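Local coordinates for yfhH hypothetical protein (Bacillus subtilis, PDB 1SF9) that is of unknown function but forms a homodimer and may act as a transcriptional regulator, at residues Ile97-Trp106 and Glu116-Leu124; Leu37-Ala48 and Leu63-Leu74. All coordinates share one frame; numbering follows the deposited sequence. Where two conformers were deposited one is given.

Contact 1: residues Ile97-Trp106 and Glu116-Leu124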
loop_
_atom_site.group_PDB
_atom_site.type_symbol
_atom_site.label_atom_id
_atom_site.label_comp_id
_atom_site.label_asym_id
_atom_site.label_seq_id
_atom_site.Cartn_x
_atom_site.Cartn_y
_atom_site.Cartn_z
ATOM N N ILE A 97 5.968 13.571 -4.499
ATOM C CA ILE A 97 6.626 12.448 -5.148
ATOM C C ILE A 97 7.979 12.829 -5.772
ATOM O O ILE A 97 8.087 13.841 -6.454
ATOM C CB ILE A 97 5.742 11.880 -6.269
ATOM C CG1 ILE A 97 4.444 11.346 -5.661
ATOM C CG2 ILE A 97 6.473 10.725 -7.020
ATOM C CD1 ILE A 97 3.580 10.556 -6.684
ATOM N N SER A 98 9.000 12.014 -5.521
ATOM C CA SER A 98 10.324 12.228 -6.112
ATOM C C SER A 98 10.368 11.374 -7.381
ATOM O O SER A 98 10.796 11.827 -8.460
ATOM C CB SER A 98 11.438 11.816 -5.153
ATOM O OG SER A 98 11.482 12.703 -4.030
ATOM N N TYR A 99 9.972 10.107 -7.236
ATOM C CA TYR A 99 9.909 9.209 -8.385
ATOM C C TYR A 99 9.062 7.992 -8.067
ATOM O O TYR A 99 8.676 7.744 -6.912
ATOM C CB TYR A 99 11.314 8.739 -8.848
ATOM C CG TYR A 99 12.071 7.944 -7.819
ATOM C CD1 TYR A 99 11.974 6.550 -7.768
ATOM C CD2 TYR A 99 12.858 8.584 -6.872
ATOM C CE1 TYR A 99 12.659 5.816 -6.783
ATOM C CE2 TYR A 99 13.534 7.852 -5.881
ATOM C CZ TYR A 99 13.425 6.477 -5.854
ATOM O OH TYR A 99 14.102 5.774 -4.873
ATOM N N LEU A 100 8.744 7.234 -9.102
ATOM C CA LEU A 100 7.937 6.032 -8.926
ATOM C C LEU A 100 8.783 4.797 -9.183
ATOM O O LEU A 100 9.732 4.840 -9.977
ATOM C CB LEU A 100 6.773 6.024 -9.919
ATOM C CG LEU A 100 5.805 7.218 -9.866
ATOM C CD1 LEU A 100 4.901 7.191 -11.069
ATOM C CD2 LEU A 100 5.001 7.141 -8.584
ATOM N N ASN A 101 8.475 3.710 -8.468
ATOM C CA ASN A 101 9.161 2.442 -8.731
ATOM C C ASN A 101 8.176 1.346 -8.333
ATOM O O ASN A 101 7.745 1.274 -7.183
ATOM C CB ASN A 101 10.457 2.299 -7.951
ATOM C CG ASN A 101 11.239 1.076 -8.398
ATOM O OD1 ASN A 101 11.148 0.680 -9.550
ATOM N ND2 ASN A 101 12.002 0.495 -7.502
ATOM N N GLY A 102 7.814 0.505 -9.290
ATOM C CA GLY A 102 6.841 -0.525 -9.008
ATOM C C GLY A 102 5.522 0.153 -8.661
ATOM O O GLY A 102 5.079 1.066 -9.369
ATOM N N VAL A 103 4.887 -0.286 -7.575
ATOM C CA VAL A 103 3.627 0.326 -7.157
ATOM C C VAL A 103 3.849 1.340 -6.031
ATOM O O VAL A 103 2.906 1.751 -5.365
ATOM C CB VAL A 103 2.578 -0.743 -6.700
ATOM C CG1 VAL A 103 2.315 -1.717 -7.857
ATOM C CG2 VAL A 103 3.048 -1.483 -5.478
ATOM N N PHE A 104 5.095 1.756 -5.843
ATOM C CA PHE A 104 5.375 2.735 -4.791
ATOM C C PHE A 104 5.791 4.082 -5.324
ATOM O O PHE A 104 6.313 4.223 -6.438
ATOM C CB PHE A 104 6.494 2.232 -3.864
ATOM C CG PHE A 104 6.097 1.056 -3.015
ATOM C CD1 PHE A 104 5.502 1.266 -1.781
ATOM C CD2 PHE A 104 6.260 -0.254 -3.485
ATOM C CE1 PHE A 104 5.052 0.165 -1.002
ATOM C CE2 PHE A 104 5.819 -1.352 -2.718
ATOM C CZ PHE A 104 5.215 -1.134 -1.484
ATOM N N ALA A 105 5.510 5.095 -4.520
ATOM C CA ALA A 105 5.962 6.424 -4.844
ATOM C C ALA A 105 7.027 6.735 -3.783
ATOM O O ALA A 105 6.781 6.649 -2.576
ATOM C CB ALA A 105 4.819 7.425 -4.746
ATOM N N TRP A 106 8.223 7.068 -4.253
ATOM C CA TRP A 106 9.299 7.468 -3.354
ATOM C C TRP A 106 9.247 8.988 -3.311
ATOM O O TRP A 106 9.129 9.643 -4.356
ATOM C CB TRP A 106 10.645 6.996 -3.888
ATOM C CG TRP A 106 10.824 5.532 -3.685
ATOM C CD1 TRP A 106 10.377 4.533 -4.492
ATOM C CD2 TRP A 106 11.436 4.896 -2.555
ATOM N NE1 TRP A 106 10.674 3.296 -3.934
ATOM C CE2 TRP A 106 11.322 3.499 -2.746
ATOM C CE3 TRP A 106 12.065 5.374 -1.403
ATOM C CZ2 TRP A 106 11.824 2.568 -1.825
ATOM C CZ3 TRP A 106 12.570 4.442 -0.479
ATOM C CH2 TRP A 106 12.442 3.061 -0.701
ATOM N N GLU A 116 13.552 10.837 2.802
ATOM C CA GLU A 116 12.966 10.268 1.613
ATOM C C GLU A 116 12.344 8.967 2.101
ATOM O O GLU A 116 12.851 8.323 3.028
ATOM C CB GLU A 116 14.054 10.031 0.551
ATOM C CG GLU A 116 13.570 9.453 -0.786
ATOM C CD GLU A 116 12.785 10.430 -1.667
ATOM O OE1 GLU A 116 12.721 11.642 -1.371
ATOM O OE2 GLU A 116 12.236 9.965 -2.688
ATOM N N GLU A 117 11.196 8.618 1.541
ATOM C CA GLU A 117 10.544 7.390 1.924
ATOM C C GLU A 117 9.579 6.875 0.896
ATOM O O GLU A 117 9.255 7.573 -0.065
ATOM C CB GLU A 117 9.815 7.621 3.206
ATOM C CG GLU A 117 8.934 8.819 3.133
ATOM C CD GLU A 117 7.761 8.635 4.013
ATOM O OE1 GLU A 117 7.442 9.537 4.817
ATOM O OE2 GLU A 117 7.174 7.560 3.876
ATOM N N ALA A 118 9.090 5.658 1.106
ATOM C CA ALA A 118 8.199 5.092 0.099
ATOM C C ALA A 118 6.808 4.790 0.591
ATOM O O ALA A 118 6.666 4.213 1.665
ATOM C CB ALA A 118 8.804 3.817 -0.431
ATOM N N LEU A 119 5.802 5.166 -0.205
ATOM C CA LEU A 119 4.392 4.864 0.107
ATOM C C LEU A 119 3.719 4.217 -1.093
ATOM O O LEU A 119 4.023 4.545 -2.246
ATOM C CB LEU A 119 3.587 6.130 0.419
ATOM C CG LEU A 119 3.943 6.886 1.697
ATOM C CD1 LEU A 119 3.186 8.221 1.722
ATOM C CD2 LEU A 119 3.566 6.034 2.896
ATOM N N PRO A 120 2.780 3.282 -0.849
ATOM C CA PRO A 120 2.096 2.641 -1.982
ATOM C C PRO A 120 1.250 3.708 -2.678
ATOM O O PRO A 120 0.689 4.572 -2.016
ATOM C CB PRO A 120 1.214 1.595 -1.318
ATOM C CG PRO A 120 1.899 1.318 0.004
ATOM C CD PRO A 120 2.350 2.694 0.432
ATOM N N ILE A 121 1.147 3.664 -4.003
ATOM C CA ILE A 121 0.366 4.690 -4.682
ATOM C C ILE A 121 -1.107 4.722 -4.286
ATOM O O ILE A 121 -1.773 5.727 -4.460
ATOM C CB ILE A 121 0.520 4.626 -6.224
ATOM C CG1 ILE A 121 0.185 3.233 -6.745
ATOM C CG2 ILE A 121 1.949 4.997 -6.606
ATOM C CD1 ILE A 121 0.274 3.122 -8.277
ATOM N N SER A 122 -1.606 3.632 -3.711
ATOM C CA SER A 122 -2.994 3.573 -3.287
ATOM C C SER A 122 -3.341 4.505 -2.118
ATOM O O SER A 122 -4.520 4.719 -1.859
ATOM C CB SER A 122 -3.371 2.141 -2.895
ATOM O OG SER A 122 -2.378 1.618 -2.044
ATOM N N VAL A 123 -2.344 5.041 -1.415
ATOM C CA VAL A 123 -2.649 5.933 -0.296
ATOM C C VAL A 123 -2.514 7.401 -0.679
ATOM O O VAL A 123 -2.716 8.272 0.150
ATOM C CB VAL A 123 -1.762 5.653 0.983
ATOM C CG1 VAL A 123 -1.795 4.168 1.334
ATOM C CG2 VAL A 123 -0.333 6.088 0.779
ATOM N N LEU A 124 -2.188 7.680 -1.942
ATOM C CA LEU A 124 -2.049 9.067 -2.382
ATOM C C LEU A 124 -3.339 9.592 -2.993
ATOM O O LEU A 124 -3.833 9.063 -3.990
ATOM C CB LEU A 124 -0.914 9.191 -3.392
ATOM C CG LEU A 124 0.444 8.762 -2.844
ATOM C CD1 LEU A 124 1.479 9.008 -3.948
ATOM C CD2 LEU A 124 0.832 9.555 -1.584
#

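Contact 2: residues Leu37-Ala48 and Leu63-Leu74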
loop_
_atom_site.group_PDB
_atom_site.type_symbol
_atom_site.label_atom_id
_atom_site.label_comp_id
_atom_site.label_asym_id
_atom_site.label_seq_id
_atom_site.Cartn_x
_atom_site.Cartn_y
_atom_site.Cartn_z
ATOM N N LEU A 37 -7.445 -9.244 -9.065
ATOM C CA LEU A 37 -7.118 -8.337 -7.955
ATOM C C LEU A 37 -8.400 -7.951 -7.222
ATOM O O LEU A 37 -8.449 -7.904 -5.997
ATOM C CB LEU A 37 -6.425 -7.071 -8.482
ATOM C CG LEU A 37 -4.962 -7.283 -8.829
ATOM C CD1 LEU A 37 -4.433 -6.145 -9.688
ATOM C CD2 LEU A 37 -4.183 -7.431 -7.527
ATOM N N ASN A 38 -9.461 -7.690 -7.986
ATOM C CA ASN A 38 -10.723 -7.333 -7.352
ATOM C C ASN A 38 -11.240 -8.492 -6.503
ATOM O O ASN A 38 -11.803 -8.261 -5.437
ATOM C CB ASN A 38 -11.782 -6.967 -8.394
ATOM C CG ASN A 38 -11.529 -5.622 -9.030
ATOM O OD1 ASN A 38 -11.170 -4.668 -8.359
ATOM N ND2 ASN A 38 -11.743 -5.537 -10.338
ATOM N N THR A 39 -11.075 -9.724 -6.981
ATOM C CA THR A 39 -11.523 -10.904 -6.224
ATOM C C THR A 39 -10.713 -11.007 -4.930
ATOM O O THR A 39 -11.255 -11.245 -3.862
ATOM C CB THR A 39 -11.349 -12.184 -7.054
ATOM O OG1 THR A 39 -12.167 -12.079 -8.223
ATOM C CG2 THR A 39 -11.783 -13.407 -6.265
ATOM N N GLU A 40 -9.405 -10.816 -5.043
ATOM C CA GLU A 40 -8.504 -10.867 -3.885
ATOM C C GLU A 40 -8.889 -9.818 -2.845
ATOM O O GLU A 40 -8.935 -10.107 -1.644
ATOM C CB GLU A 40 -7.065 -10.615 -4.339
ATOM C CG GLU A 40 -6.063 -10.383 -3.204
ATOM C CD GLU A 40 -5.719 -11.655 -2.466
ATOM O OE1 GLU A 40 -4.803 -11.638 -1.605
ATOM O OE2 GLU A 40 -6.366 -12.684 -2.755
ATOM N N ILE A 41 -9.169 -8.601 -3.304
ATOM C CA ILE A 41 -9.545 -7.518 -2.408
ATOM C C ILE A 41 -10.881 -7.822 -1.729
ATOM O O ILE A 41 -11.061 -7.561 -0.551
ATOM C CB ILE A 41 -9.601 -6.165 -3.163
ATOM C CG1 ILE A 41 -8.167 -5.738 -3.515
ATOM C CG2 ILE A 41 -10.244 -5.067 -2.284
ATOM C CD1 ILE A 41 -8.086 -4.658 -4.570
ATOM N N ALA A 42 -11.819 -8.410 -2.471
ATOM C CA ALA A 42 -13.107 -8.749 -1.859
ATOM C C ALA A 42 -12.928 -9.797 -0.766
ATOM O O ALA A 42 -13.542 -9.701 0.303
ATOM C CB ALA A 42 -14.076 -9.267 -2.946
ATOM N N LEU A 43 -12.102 -10.813 -1.026
ATOM C CA LEU A 43 -11.867 -11.861 -0.046
ATOM C C LEU A 43 -11.163 -11.290 1.185
ATOM O O LEU A 43 -11.522 -11.606 2.316
ATOM C CB LEU A 43 -11.039 -12.979 -0.654
ATOM C CG LEU A 43 -11.783 -13.828 -1.693
ATOM C CD1 LEU A 43 -10.864 -14.887 -2.289
ATOM C CD2 LEU A 43 -12.988 -14.492 -1.025
ATOM N N LEU A 44 -10.158 -10.449 0.959
ATOM C CA LEU A 44 -9.453 -9.836 2.083
ATOM C C LEU A 44 -10.393 -8.953 2.903
ATOM O O LEU A 44 -10.320 -8.940 4.141
ATOM C CB LEU A 44 -8.271 -9.003 1.599
ATOM C CG LEU A 44 -7.089 -9.788 1.047
ATOM C CD1 LEU A 44 -6.157 -8.830 0.321
ATOM C CD2 LEU A 44 -6.336 -10.501 2.158
ATOM N N SER A 45 -11.267 -8.231 2.214
ATOM C CA SER A 45 -12.204 -7.328 2.871
ATOM C C SER A 45 -13.197 -8.084 3.718
ATOM O O SER A 45 -13.571 -7.619 4.790
ATOM C CB SER A 45 -12.932 -6.465 1.853
ATOM O OG SER A 45 -12.004 -5.629 1.181
ATOM N N GLU A 46 -13.641 -9.248 3.240
ATOM C CA GLU A 46 -14.576 -10.045 4.044
ATOM C C GLU A 46 -13.861 -10.550 5.308
ATOM O O GLU A 46 -14.448 -10.558 6.388
ATOM C CB GLU A 46 -15.120 -11.228 3.242
ATOM C CG GLU A 46 -16.215 -11.980 3.984
ATOM C CD GLU A 46 -17.519 -11.187 4.118
ATOM O OE1 GLU A 46 -18.362 -11.587 4.953
ATOM O OE2 GLU A 46 -17.713 -10.182 3.392
ATOM N N LYS A 47 -12.604 -10.966 5.188
ATOM C CA LYS A 47 -11.880 -11.431 6.369
ATOM C C LYS A 47 -11.654 -10.264 7.336
ATOM O O LYS A 47 -11.689 -10.452 8.558
ATOM C CB LYS A 47 -10.530 -12.046 5.990
ATOM C CG LYS A 47 -10.670 -13.355 5.234
ATOM C CD LYS A 47 -9.315 -13.946 4.837
ATOM C CE LYS A 47 -9.510 -15.240 4.029
ATOM N NZ LYS A 47 -8.196 -15.757 3.571
ATOM N N ALA A 48 -11.425 -9.075 6.790
ATOM C CA ALA A 48 -11.178 -7.896 7.632
ATOM C C ALA A 48 -12.450 -7.516 8.375
ATOM O O ALA A 48 -12.412 -7.120 9.550
ATOM C CB ALA A 48 -10.689 -6.713 6.784
ATOM N N LEU A 63 -4.491 -7.574 7.597
ATOM C CA LEU A 63 -5.363 -7.671 6.418
ATOM C C LEU A 63 -5.466 -6.328 5.720
ATOM O O LEU A 63 -5.402 -6.266 4.502
ATOM C CB LEU A 63 -6.765 -8.145 6.825
ATOM C CG LEU A 63 -6.805 -9.622 7.239
ATOM C CD1 LEU A 63 -8.084 -9.910 8.036
ATOM C CD2 LEU A 63 -6.756 -10.499 5.978
ATOM N N GLU A 64 -5.592 -5.235 6.479
ATOM C CA GLU A 64 -5.720 -3.933 5.821
ATOM C C GLU A 64 -4.429 -3.541 5.123
ATOM O O GLU A 64 -4.477 -2.886 4.105
ATOM C CB GLU A 64 -6.130 -2.834 6.804
ATOM C CG GLU A 64 -7.572 -3.011 7.344
ATOM C CD GLU A 64 -8.637 -2.925 6.272
ATOM O OE1 GLU A 64 -8.374 -2.339 5.203
ATOM O OE2 GLU A 64 -9.760 -3.439 6.510
ATOM N N ARG A 65 -3.278 -3.927 5.659
ATOM C CA ARG A 65 -2.056 -3.603 4.929
ATOM C C ARG A 65 -2.024 -4.374 3.607
ATOM O O ARG A 65 -1.528 -3.849 2.610
ATOM C CB ARG A 65 -0.812 -3.903 5.761
ATOM C CG ARG A 65 -0.635 -2.829 6.845
ATOM C CD ARG A 65 0.681 -2.923 7.606
ATOM N NE ARG A 65 0.827 -4.122 8.425
ATOM C CZ ARG A 65 0.406 -4.230 9.688
ATOM N NH1 ARG A 65 0.601 -5.355 10.356
ATOM N NH2 ARG A 65 -0.228 -3.221 10.278
ATOM N N LYS A 66 -2.506 -5.619 3.603
ATOM C CA LYS A 66 -2.545 -6.385 2.354
ATOM C C LYS A 66 -3.511 -5.750 1.359
ATOM O O LYS A 66 -3.237 -5.707 0.159
ATOM C CB LYS A 66 -2.962 -7.831 2.599
ATOM C CG LYS A 66 -1.930 -8.606 3.361
ATOM C CD LYS A 66 -2.285 -10.066 3.468
ATOM C CE LYS A 66 -1.166 -10.832 4.165
ATOM N NZ LYS A 66 0.025 -10.957 3.281
ATOM N N ILE A 67 -4.649 -5.263 1.853
ATOM C CA ILE A 67 -5.639 -4.617 0.984
ATOM C C ILE A 67 -5.049 -3.358 0.354
ATOM O O ILE A 67 -5.180 -3.123 -0.848
ATOM C CB ILE A 67 -6.929 -4.270 1.779
ATOM C CG1 ILE A 67 -7.669 -5.570 2.095
ATOM C CG2 ILE A 67 -7.814 -3.333 0.980
ATOM C CD1 ILE A 67 -8.695 -5.412 3.219
ATOM N N THR A 68 -4.378 -2.552 1.172
ATOM C CA THR A 68 -3.760 -1.341 0.664
ATOM C C THR A 68 -2.797 -1.693 -0.459
ATOM O O THR A 68 -2.723 -0.993 -1.469
ATOM C CB THR A 68 -3.010 -0.618 1.793
ATOM O OG1 THR A 68 -3.954 -0.160 2.758
ATOM C CG2 THR A 68 -2.212 0.572 1.241
ATOM N N MET A 69 -2.076 -2.794 -0.300
ATOM C CA MET A 69 -1.130 -3.186 -1.342
ATOM C C MET A 69 -1.822 -3.687 -2.585
ATOM O O MET A 69 -1.461 -3.308 -3.701
ATOM C CB MET A 69 -0.162 -4.236 -0.814
ATOM C CG MET A 69 0.833 -3.658 0.122
ATOM S SD MET A 69 1.815 -2.326 -0.645
ATOM C CE MET A 69 2.381 -3.108 -2.111
ATOM N N ALA A 70 -2.828 -4.535 -2.408
ATOM C CA ALA A 70 -3.551 -5.058 -3.568
ATOM C C ALA A 70 -4.147 -3.907 -4.368
ATOM O O ALA A 70 -4.126 -3.908 -5.612
ATOM C CB ALA A 70 -4.658 -6.035 -3.124
ATOM N N LYS A 71 -4.695 -2.925 -3.667
ATOM C CA LYS A 71 -5.284 -1.769 -4.333
ATOM C C LYS A 71 -4.245 -1.009 -5.151
ATOM O O LYS A 71 -4.569 -0.436 -6.183
ATOM C CB LYS A 71 -5.916 -0.809 -3.312
ATOM C CG LYS A 71 -7.252 -1.300 -2.775
ATOM C CD LYS A 71 -7.901 -0.288 -1.824
ATOM C CE LYS A 71 -9.239 -0.839 -1.333
ATOM N NZ LYS A 71 -9.927 0.063 -0.346
ATOM N N ALA A 72 -2.999 -0.993 -4.696
ATOM C CA ALA A 72 -1.987 -0.266 -5.459
ATOM C C ALA A 72 -1.742 -0.957 -6.809
ATOM O O ALA A 72 -1.380 -0.305 -7.778
ATOM C CB ALA A 72 -0.688 -0.146 -4.645
ATOM N N TYR A 73 -1.955 -2.270 -6.875
ATOM C CA TYR A 73 -1.756 -2.996 -8.129
ATOM C C TYR A 73 -2.863 -2.782 -9.142
ATOM O O TYR A 73 -2.689 -3.091 -10.318
ATOM C CB TYR A 73 -1.555 -4.495 -7.864
ATOM C CG TYR A 73 -0.148 -4.820 -7.418
ATOM C CD1 TYR A 73 0.209 -4.761 -6.059
ATOM C CD2 TYR A 73 0.852 -5.134 -8.347
ATOM C CE1 TYR A 73 1.513 -4.992 -5.646
ATOM C CE2 TYR A 73 2.161 -5.379 -7.937
ATOM C CZ TYR A 73 2.481 -5.300 -6.583
ATOM O OH TYR A 73 3.780 -5.495 -6.204
ATOM N N LEU A 74 -4.000 -2.258 -8.693
ATOM C CA LEU A 74 -5.120 -1.956 -9.588
ATOM C C LEU A 74 -4.922 -0.607 -10.254
ATOM O O LEU A 74 -5.468 -0.339 -11.320
ATOM C CB LEU A 74 -6.425 -1.886 -8.805
ATOM C CG LEU A 74 -7.128 -3.210 -8.530
ATOM C CD1 LEU A 74 -8.344 -2.941 -7.645
ATOM C CD2 LEU A 74 -7.569 -3.842 -9.858
#

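Contact 1: residues Ile97-Trp106 and Glu116-Leu124
In Trp106 a first torsion of -75° sets CG beside the backbone N, and a second of 84° turns one broad face of the indole to Ala118. The methyl of Ala118 lies over the centre of the six-membered ring, CB 3.4 Å from the centroid and 8° off the normal, a CH-pi contact. The opposite face of the indole receives Tyr99 OH, offset toward the rim, and the Trp106 CB in turn lies against one face of the Tyr99 ring. An alanine in place of Trp106 would remove the indole and would probably leave the Ala118 methyl without its flat support and the Tyr99 hydroxyl without the face it rests on.

The backbones of strands 104-109 and 115-120 pair antiparallel in a five-stranded sheet, with Trp106 and Ala118 sharing one face. Ala105 and Leu119 form a hydrogen-bonded pair, Ala105 N to Leu119 O at 2.8 Å and nearly straight, with the return bond from Leu119 N to Ala105 O at 3.0 Å. Next door, strands 94-101 and 104-109 are joined by a type II' turn from Asn101 to Phe104, and a classic beta bulge sets Ser98 and Tyr99 both against Trp106, whose carbonyl O accepts from both their N-H groups.

Where strand 115-120 gives way to a 3-10 segment, Ile121 N still reaches Val103 O at 2.9 Å. Phe104 CA makes a C-H...O contact with Leu119 O at 3.4 Å, while on the other face of the sheet Ala105 CB meets Leu124 CD1 at 3.8 Å, the same methyl that touches Ile97 CD1.

Contact 2: residues Leu37-Ala48 and Leu63-Leu74
Ile41 lies across from Ala70 and Leu74, and its side chain can be followed outward from the helix. CB carries two branches. The CG2 branch, anti to the backbone N, makes a looser contact with Ile67 CG2 at 4.4 Å. The other branch is the longer one: CG1, beside the backbone N (chi1 -71°), sits against Ala70 CB at 3.5 Å, and CD1 continues until it meets Leu74 CD1 tip to tip at 3.5 Å, with the aliphatic Lys71 CG crossing nearby.

The principle illustrated is that of two antiparallel helices packed through apolar side chains, their short axes 9.4 Å apart with 160° between their directions. A small residue lets the chains come close where Ala70 takes Ile41 CG1, and toward the other end Leu63 CD1 lies against the backbone at Ala48 N, 3.7 Å away. Between these points Leu44 slides past Ile67 in the opposite direction, Leu44 CB to Ile67 CG1 at 3.5 Å, and sends its CD2 to Leu63 CD2. At the far end Leu37 lays CB against Leu74 CD2 at 3.7 Å and points CD1 at the Tyr73 carbonyl O.

One polar group near the seam is satisfied within its own helix. Ser45 OG gives its proton to Ile41 O at 2.8 Å from above the carbonyl plane, while Ser45 N reaches the same oxygen from the opposite face; the bond from OG holds the hydroxyl against its own helix, beside the apolar Ile67 CD1, so that Ile41 O accepts two donors.

Helix 17-30 packs against both partners, Tyr29 touching Leu44 and Ala70, while on another side of helix 57-74 Thr68 and Ala72 meet Ser122 and Val123, next to the strands of the sheet.

How the contacts relate
From the N terminus, helix 17-30 comes first, and helix 34-53 then turns back into helix 57-74, so contact 2 closes a helical hairpin within the first part of the chain. Only after it is complete does the chain enter the sheet, where contact 1 closes a shorter loop by bringing residues 116-124 back onto 97-106. The two are therefore in series, neither nested nor crossed, with centres 18 Å apart on opposite sides of the chain's centre. They nevertheless touch: Ser122 OG probably hydrogen-bonds to Thr68 O (2.7 Å), and Val123 CG1 packs on Thr68 CG2. Helix 57-74 thus joins the helical part to the sheet.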